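Local coordinates for protein DNA-(apurinic or apyrimidinic site) endonuclease 2 (Xenopus laevis, PDB 6WCD) that catalyses 3'-to-5' exonucleolytic removal of nucleotides from DNA and weakly incises abasic sites during base excision repair, through its metal-dependent catalytic domain, at residues L127-K132 / E283-D288; R159-L164 / R208-Q213. All coordinates share one frame; numbering follows the deposited sequence.

Contact 1 (L127-K132 / E283-D288)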
loop_
_atom_site.group_PDB
_atom_site.type_symbol
_atom_site.label_atom_id
_atom_site.label_comp_id
_atom_site.label_asym_id
_atom_site.label_seq_id
_atom_site.Cartn_x
_atom_site.Cartn_y
_atom_site.Cartn_z
ATOM N N LEU A 127 13.491 4.390 15.522
ATOM C CA LEU A 127 14.293 5.407 16.174
ATOM C C LEU A 127 14.522 6.548 15.196
ATOM O O LEU A 127 14.993 6.320 14.085
ATOM C CB LEU A 127 15.614 4.824 16.654
ATOM C CG LEU A 127 15.464 3.728 17.717
ATOM C CD1 LEU A 127 16.808 3.026 17.904
ATOM C CD2 LEU A 127 14.993 4.328 19.015
ATOM N N ASN A 128 14.159 7.758 15.590
ATOM C CA ASN A 128 14.210 8.893 14.683
ATOM C C ASN A 128 15.589 9.544 14.697
ATOM O O ASN A 128 16.544 9.053 15.310
ATOM C CB ASN A 128 13.079 9.881 15.032
ATOM C CG ASN A 128 13.348 10.691 16.279
ATOM O OD1 ASN A 128 14.419 10.686 16.905
ATOM N ND2 ASN A 128 12.345 11.491 16.634
ATOM N N CYS A 129 15.730 10.714 14.059
ATOM C CA CYS A 129 17.073 11.268 13.916
ATOM C C CYS A 129 17.649 11.835 15.214
ATOM O O CYS A 129 18.858 12.158 15.245
ATOM C CB CYS A 129 17.074 12.329 12.809
ATOM S SG CYS A 129 15.843 13.664 13.026
ATOM N N GLU A 130 16.861 11.949 16.287
ATOM C CA GLU A 130 17.353 12.301 17.603
ATOM C C GLU A 130 17.473 11.080 18.507
ATOM O O GLU A 130 17.710 11.224 19.694
ATOM C CB GLU A 130 16.415 13.325 18.263
ATOM C CG GLU A 130 16.064 14.525 17.374
ATOM C CD GLU A 130 17.283 15.354 17.002
ATOM O OE1 GLU A 130 18.208 15.467 17.836
ATOM O OE2 GLU A 130 17.322 15.880 15.868
ATOM N N ASP A 131 17.342 9.909 17.925
ATOM C CA ASP A 131 17.339 8.595 18.582
ATOM C C ASP A 131 16.213 8.455 19.610
ATOM O O ASP A 131 16.373 7.762 20.626
ATOM C CB ASP A 131 18.687 8.252 19.197
ATOM C CG ASP A 131 18.940 6.737 19.224
ATOM O OD1 ASP A 131 18.496 6.079 18.310
ATOM O OD2 ASP A 131 19.655 6.329 20.213
ATOM N N LYS A 132 15.102 9.137 19.361
ATOM C CA LYS A 132 13.871 8.923 20.118
ATOM C C LYS A 132 13.015 7.884 19.440
ATOM O O LYS A 132 12.920 7.828 18.216
ATOM C CB LYS A 132 13.057 10.225 20.237
ATOM C CG LYS A 132 11.727 10.057 20.951
ATOM C CD LYS A 132 10.936 11.364 21.020
ATOM C CE LYS A 132 9.471 11.098 21.329
ATOM N NZ LYS A 132 9.284 9.820 22.083
ATOM N N GLU A 283 10.419 14.972 5.443
ATOM C CA GLU A 283 11.445 16.008 5.569
ATOM C C GLU A 283 12.605 15.546 6.433
ATOM O O GLU A 283 13.754 15.919 6.167
ATOM C CB GLU A 283 10.843 17.275 6.166
ATOM C CG GLU A 283 9.869 17.984 5.255
ATOM C CD GLU A 283 9.141 19.160 5.942
ATOM O OE1 GLU A 283 9.226 19.283 7.183
ATOM O OE2 GLU A 283 8.471 19.942 5.239
ATOM N N SER A 284 12.332 14.808 7.504
ATOM C CA SER A 284 13.401 14.499 8.461
ATOM C C SER A 284 13.969 13.091 8.334
ATOM O O SER A 284 15.114 12.885 8.776
ATOM C CB SER A 284 12.915 14.678 9.892
ATOM O OG SER A 284 12.524 16.017 10.091
ATOM N N GLU A 285 13.238 12.122 7.816
ATOM C CA GLU A 285 13.715 10.755 7.816
ATOM C C GLU A 285 13.933 10.155 6.441
ATOM O O GLU A 285 14.607 9.133 6.346
ATOM C CB GLU A 285 12.764 9.846 8.591
ATOM C CG GLU A 285 12.503 10.342 10.056
ATOM C CD GLU A 285 13.699 10.319 10.988
ATOM O OE1 GLU A 285 14.613 9.503 10.754
ATOM O OE2 GLU A 285 13.732 11.119 11.974
ATOM N N PHE A 286 13.358 10.713 5.384
ATOM C CA PHE A 286 13.574 10.135 4.066
ATOM C C PHE A 286 14.893 10.611 3.467
ATOM O O PHE A 286 15.299 11.763 3.625
ATOM C CB PHE A 286 12.443 10.492 3.079
ATOM C CG PHE A 286 11.231 9.603 3.126
ATOM C CD1 PHE A 286 10.569 9.291 4.282
ATOM C CD2 PHE A 286 10.702 9.107 1.929
ATOM C CE1 PHE A 286 9.410 8.490 4.261
ATOM C CE2 PHE A 286 9.557 8.310 1.916
ATOM C CZ PHE A 286 8.922 8.012 3.077
ATOM N N LEU A 287 15.556 9.689 2.755
ATOM C CA LEU A 287 16.708 9.999 1.937
ATOM C C LEU A 287 16.376 10.083 0.442
ATOM O O LEU A 287 17.033 10.872 -0.275
ATOM C CB LEU A 287 17.807 8.943 2.162
ATOM C CG LEU A 287 18.437 9.001 3.548
ATOM C CD1 LEU A 287 19.174 7.697 3.802
ATOM C CD2 LEU A 287 19.377 10.164 3.725
ATOM N N ASP A 288 15.489 9.230 -0.035
ATOM C CA ASP A 288 15.124 9.229 -1.446
ATOM C C ASP A 288 13.847 8.433 -1.612
ATOM O O ASP A 288 13.429 7.686 -0.728
ATOM C CB ASP A 288 16.251 8.654 -2.291
ATOM C CG ASP A 288 16.209 9.084 -3.774
ATOM O OD1 ASP A 288 15.306 9.836 -4.233
ATOM O OD2 ASP A 288 17.170 8.672 -4.496
#

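Contact 2 (R159-L164 / R208-Q213)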
loop_
_atom_site.group_PDB
_atom_site.type_symbol
_atom_site.label_atom_id
_atom_site.label_comp_id
_atom_site.label_asym_id
_atom_site.label_seq_id
_atom_site.Cartn_x
_atom_site.Cartn_y
_atom_site.Cartn_z
ATOM N N ARG A 159 -15.697 6.894 -1.952
ATOM C CA ARG A 159 -15.903 6.607 -0.524
ATOM C C ARG A 159 -14.724 5.903 0.097
ATOM O O ARG A 159 -14.372 6.176 1.246
ATOM C CB ARG A 159 -17.194 5.832 -0.360
ATOM C CG ARG A 159 -18.444 6.643 -0.761
ATOM C CD ARG A 159 -18.702 7.762 0.179
ATOM N NE ARG A 159 -19.348 7.240 1.375
ATOM C CZ ARG A 159 -19.887 8.002 2.301
ATOM N NH1 ARG A 159 -19.737 9.316 2.231
ATOM N NH2 ARG A 159 -20.582 7.440 3.288
ATOM N N PHE A 160 -14.033 5.041 -0.661
ATOM C CA PHE A 160 -12.811 4.414 -0.170
ATOM C C PHE A 160 -11.732 5.444 0.105
ATOM O O PHE A 160 -11.085 5.399 1.134
ATOM C CB PHE A 160 -12.340 3.372 -1.176
ATOM C CG PHE A 160 -11.214 2.524 -0.702
ATOM C CD1 PHE A 160 -9.895 2.888 -0.914
ATOM C CD2 PHE A 160 -11.460 1.335 -0.044
ATOM C CE1 PHE A 160 -8.842 2.067 -0.454
ATOM C CE2 PHE A 160 -10.413 0.524 0.418
ATOM C CZ PHE A 160 -9.123 0.900 0.201
ATOM N N TYR A 161 -11.556 6.400 -0.819
ATOM C CA TYR A 161 -10.629 7.487 -0.591
ATOM C C TYR A 161 -10.978 8.275 0.671
ATOM O O TYR A 161 -10.075 8.612 1.447
ATOM C CB TYR A 161 -10.659 8.430 -1.768
ATOM C CG TYR A 161 -9.968 7.990 -3.038
ATOM C CD1 TYR A 161 -8.942 7.088 -3.046
ATOM C CD2 TYR A 161 -10.298 8.602 -4.233
ATOM C CE1 TYR A 161 -8.280 6.768 -4.248
ATOM C CE2 TYR A 161 -9.625 8.292 -5.433
ATOM C CZ TYR A 161 -8.609 7.380 -5.406
ATOM O OH TYR A 161 -7.928 7.112 -6.629
ATOM N N HIS A 162 -12.269 8.538 0.889
ATOM C CA HIS A 162 -12.641 9.312 2.072
ATOM C C HIS A 162 -12.371 8.508 3.333
ATOM O O HIS A 162 -11.850 9.050 4.321
ATOM C CB HIS A 162 -14.117 9.693 1.962
ATOM C CG HIS A 162 -14.608 10.577 3.060
ATOM N ND1 HIS A 162 -13.995 11.761 3.398
ATOM C CD2 HIS A 162 -15.699 10.475 3.859
ATOM C CE1 HIS A 162 -14.664 12.335 4.387
ATOM N NE2 HIS A 162 -15.701 11.573 4.685
ATOM N N LEU A 163 -12.640 7.218 3.305
ATOM C CA LEU A 163 -12.303 6.382 4.466
ATOM C C LEU A 163 -10.794 6.314 4.713
ATOM O O LEU A 163 -10.336 6.349 5.873
ATOM C CB LEU A 163 -12.880 4.972 4.269
ATOM C CG LEU A 163 -12.669 3.952 5.409
ATOM C CD1 LEU A 163 -13.377 4.484 6.623
ATOM C CD2 LEU A 163 -13.238 2.594 4.962
ATOM N N LEU A 164 -10.007 6.156 3.669
ATOM C CA LEU A 164 -8.553 6.140 3.791
ATOM C C LEU A 164 -8.044 7.420 4.416
ATOM O O LEU A 164 -7.227 7.371 5.343
ATOM C CB LEU A 164 -7.957 5.933 2.405
ATOM C CG LEU A 164 -6.438 6.094 2.295
ATOM C CD1 LEU A 164 -5.710 5.086 3.178
ATOM C CD2 LEU A 164 -6.058 5.897 0.824
ATOM N N ARG A 208 -8.849 13.218 -8.444
ATOM C CA ARG A 208 -7.734 14.146 -8.425
ATOM C C ARG A 208 -8.014 15.302 -7.496
ATOM O O ARG A 208 -7.103 15.766 -6.791
ATOM C CB ARG A 208 -7.460 14.617 -9.852
ATOM C CG ARG A 208 -6.260 15.429 -9.999
ATOM C CD ARG A 208 -5.975 15.607 -11.484
ATOM N NE ARG A 208 -5.561 14.330 -12.063
ATOM C CZ ARG A 208 -6.073 13.739 -13.130
ATOM N NH1 ARG A 208 -7.082 14.271 -13.828
ATOM N NH2 ARG A 208 -5.564 12.593 -13.511
ATOM N N GLN A 209 -9.264 15.733 -7.402
ATOM C CA GLN A 209 -9.610 16.724 -6.389
ATOM C C GLN A 209 -9.301 16.174 -5.006
ATOM O O GLN A 209 -8.830 16.905 -4.115
ATOM C CB GLN A 209 -11.087 17.122 -6.489
ATOM C CG GLN A 209 -11.411 17.911 -7.742
ATOM C CD GLN A 209 -12.910 18.178 -7.878
ATOM O OE1 GLN A 209 -13.724 17.588 -7.165
ATOM N NE2 GLN A 209 -13.273 19.066 -8.793
ATOM N N TRP A 210 -9.634 14.903 -4.778
ATOM C CA TRP A 210 -9.342 14.294 -3.480
ATOM C C TRP A 210 -7.856 14.326 -3.191
ATOM O O TRP A 210 -7.422 14.749 -2.104
ATOM C CB TRP A 210 -9.888 12.851 -3.435
ATOM C CG TRP A 210 -9.441 12.197 -2.173
ATOM C CD1 TRP A 210 -9.947 12.429 -0.940
ATOM C CD2 TRP A 210 -8.356 11.331 -2.027
ATOM N NE1 TRP A 210 -9.250 11.706 -0.012
ATOM C CE2 TRP A 210 -8.234 11.037 -0.642
ATOM C CE3 TRP A 210 -7.452 10.732 -2.906
ATOM C CZ2 TRP A 210 -7.266 10.171 -0.158
ATOM C CZ3 TRP A 210 -6.501 9.884 -2.417
ATOM C CH2 TRP A 210 -6.406 9.617 -1.043
ATOM N N LEU A 211 -7.045 13.899 -4.155
ATOM C CA LEU A 211 -5.603 13.877 -3.964
ATOM C C LEU A 211 -5.058 15.274 -3.721
ATOM O O LEU A 211 -4.159 15.457 -2.872
ATOM C CB LEU A 211 -4.925 13.299 -5.201
ATOM C CG LEU A 211 -4.235 11.958 -5.177
ATOM C CD1 LEU A 211 -3.334 11.862 -6.384
ATOM C CD2 LEU A 211 -3.477 11.689 -3.892
ATOM N N ASN A 212 -5.541 16.278 -4.485
ATOM C CA ASN A 212 -5.060 17.631 -4.344
ATOM C C ASN A 212 -5.210 18.130 -2.918
ATOM O O ASN A 212 -4.358 18.885 -2.438
ATOM C CB ASN A 212 -5.797 18.582 -5.282
ATOM C CG ASN A 212 -5.425 18.423 -6.759
ATOM O OD1 ASN A 212 -4.346 17.984 -7.099
ATOM N ND2 ASN A 212 -6.340 18.854 -7.650
ATOM N N GLN A 213 -6.326 17.812 -2.246
ATOM C CA GLN A 213 -6.491 18.286 -0.877
ATOM C C GLN A 213 -5.862 17.363 0.146
ATOM O O GLN A 213 -5.566 17.818 1.265
ATOM C CB GLN A 213 -7.976 18.526 -0.547
ATOM C CG GLN A 213 -8.865 17.334 -0.708
ATOM C CD GLN A 213 -8.862 16.431 0.512
ATOM O OE1 GLN A 213 -8.935 16.888 1.662
ATOM N NE2 GLN A 213 -8.806 15.156 0.264
#

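Contact 1 (L127-K132 / E283-D288)
E285 sets its CG beside its own backbone N and anti to its carbonyl carbon (chi1 -55°), then bends at the next bond (chi2 -66°), which swings its carboxylate toward the turn at N128 and C129. There OE2 of E285 accepts the backbone N-H of C129 over 2.9 Å between N and OE2, using its syn lone pair; the N-H...O angle of 138° makes the bond noticeably bent. The same oxygen rests against the side chain of N128, with 3.4 Å between OE2 of E285 and CB of N128.

N128 braces the same turn from within. Its CG lies between the backbone N and the carbonyl carbon, which turns OD1 back over the chain in an Asx turn. OD1 of N128 receives the backbone N of E130 at 2.8 Å and, from the opposite face of the amide, the backbone N of K132 at 3.0 Å; both donors stand above or below the carbonyl plane. A type I beta turn runs from N128 to D131, and ND2 of N128 is hydrogen-bonded to OE1 of E134, so both ends of the amide are held. The N-H of C129 points outward from this turn, toward the carboxylate of E285, a buried residue.

The loop joins antiparallel strands 119-127 and 133-142 as the end of a hairpin, while 283-288 passes from helix 279-285 into edge strand 286-291, where L287 and D288 form a classic beta bulge opposite F306. E285 also packs on K308 and C309, and its backbone bonds to K308, placing the contact beside the link between strands 303-307 and 310-312.

Contact 2 (R159-L164 / R208-Q213)
The phenol ring of Y161 and the indole of W210 lie almost flat on one another, their planes only 5° apart, in an offset stack with 4.3 Å between the centroids of the phenol and the indole six-membered ring. On the Y161 face the nearest indole atom is CE3, displaced toward the rim; on the W210 face CB of Y161 sits over the ring, in a CH-pi contact 3.7 Å from the centroid of the five-membered ring. Toward the N-H edge, NE1 of W210 lies 3.5 Å from O of Y161, which stands above the indole plane. L164 approaches the far end of the indole obliquely, its CD2 4.2 Å from CH2 of W210.

W210 reaches across because its CG is anti to the backbone N (chi1 173°), projecting the indole from helix 206-214 onto helix 152-173. The two axes run nearly parallel, 12° apart, and 10.8 Å separates them, an interval the indole spans. On the side of the indole opposite Y161, NE2 of Q213 donates to O of W210 at 2.8 Å, on a lone pair in the carbonyl plane, and also bonds to Q165 of the facing helix.

With an alanine in place of W210, the phenol of Y161 would probably lose its cover on one face and a gap open between the helices. The hydroxyl of Y161 is hydrogen-bonded to V184 O and T186 OG1, beside N185, the probable transition-state stabiliser. Stacking at one face and polar bonds at the tip thus restrict the ring, consistent with a second-shell role near the active site.

Overall arrangement
Along the chain the segments come in the order 127-132, 159-164, 208-213, 283-288, so contact 2 is nested within the loop that contact 1 closes. The two do not touch: their centres are 27 Å apart and their nearest atoms about 15 Å. Strand 133-142 connects them, following directly on 127-132 and touching L164 through I139 and V141. Both belong to the single endonuclease/exonuclease/phosphatase domain. Contact 1 joins the hairpin end of strands 119-127 and 133-142 to the helix end that leads into edge strand 286-291, away from the annotated sites, whereas contact 2 pairs two helices beside the active-site residue D183 and N185, which by similarity stabilises the transition state.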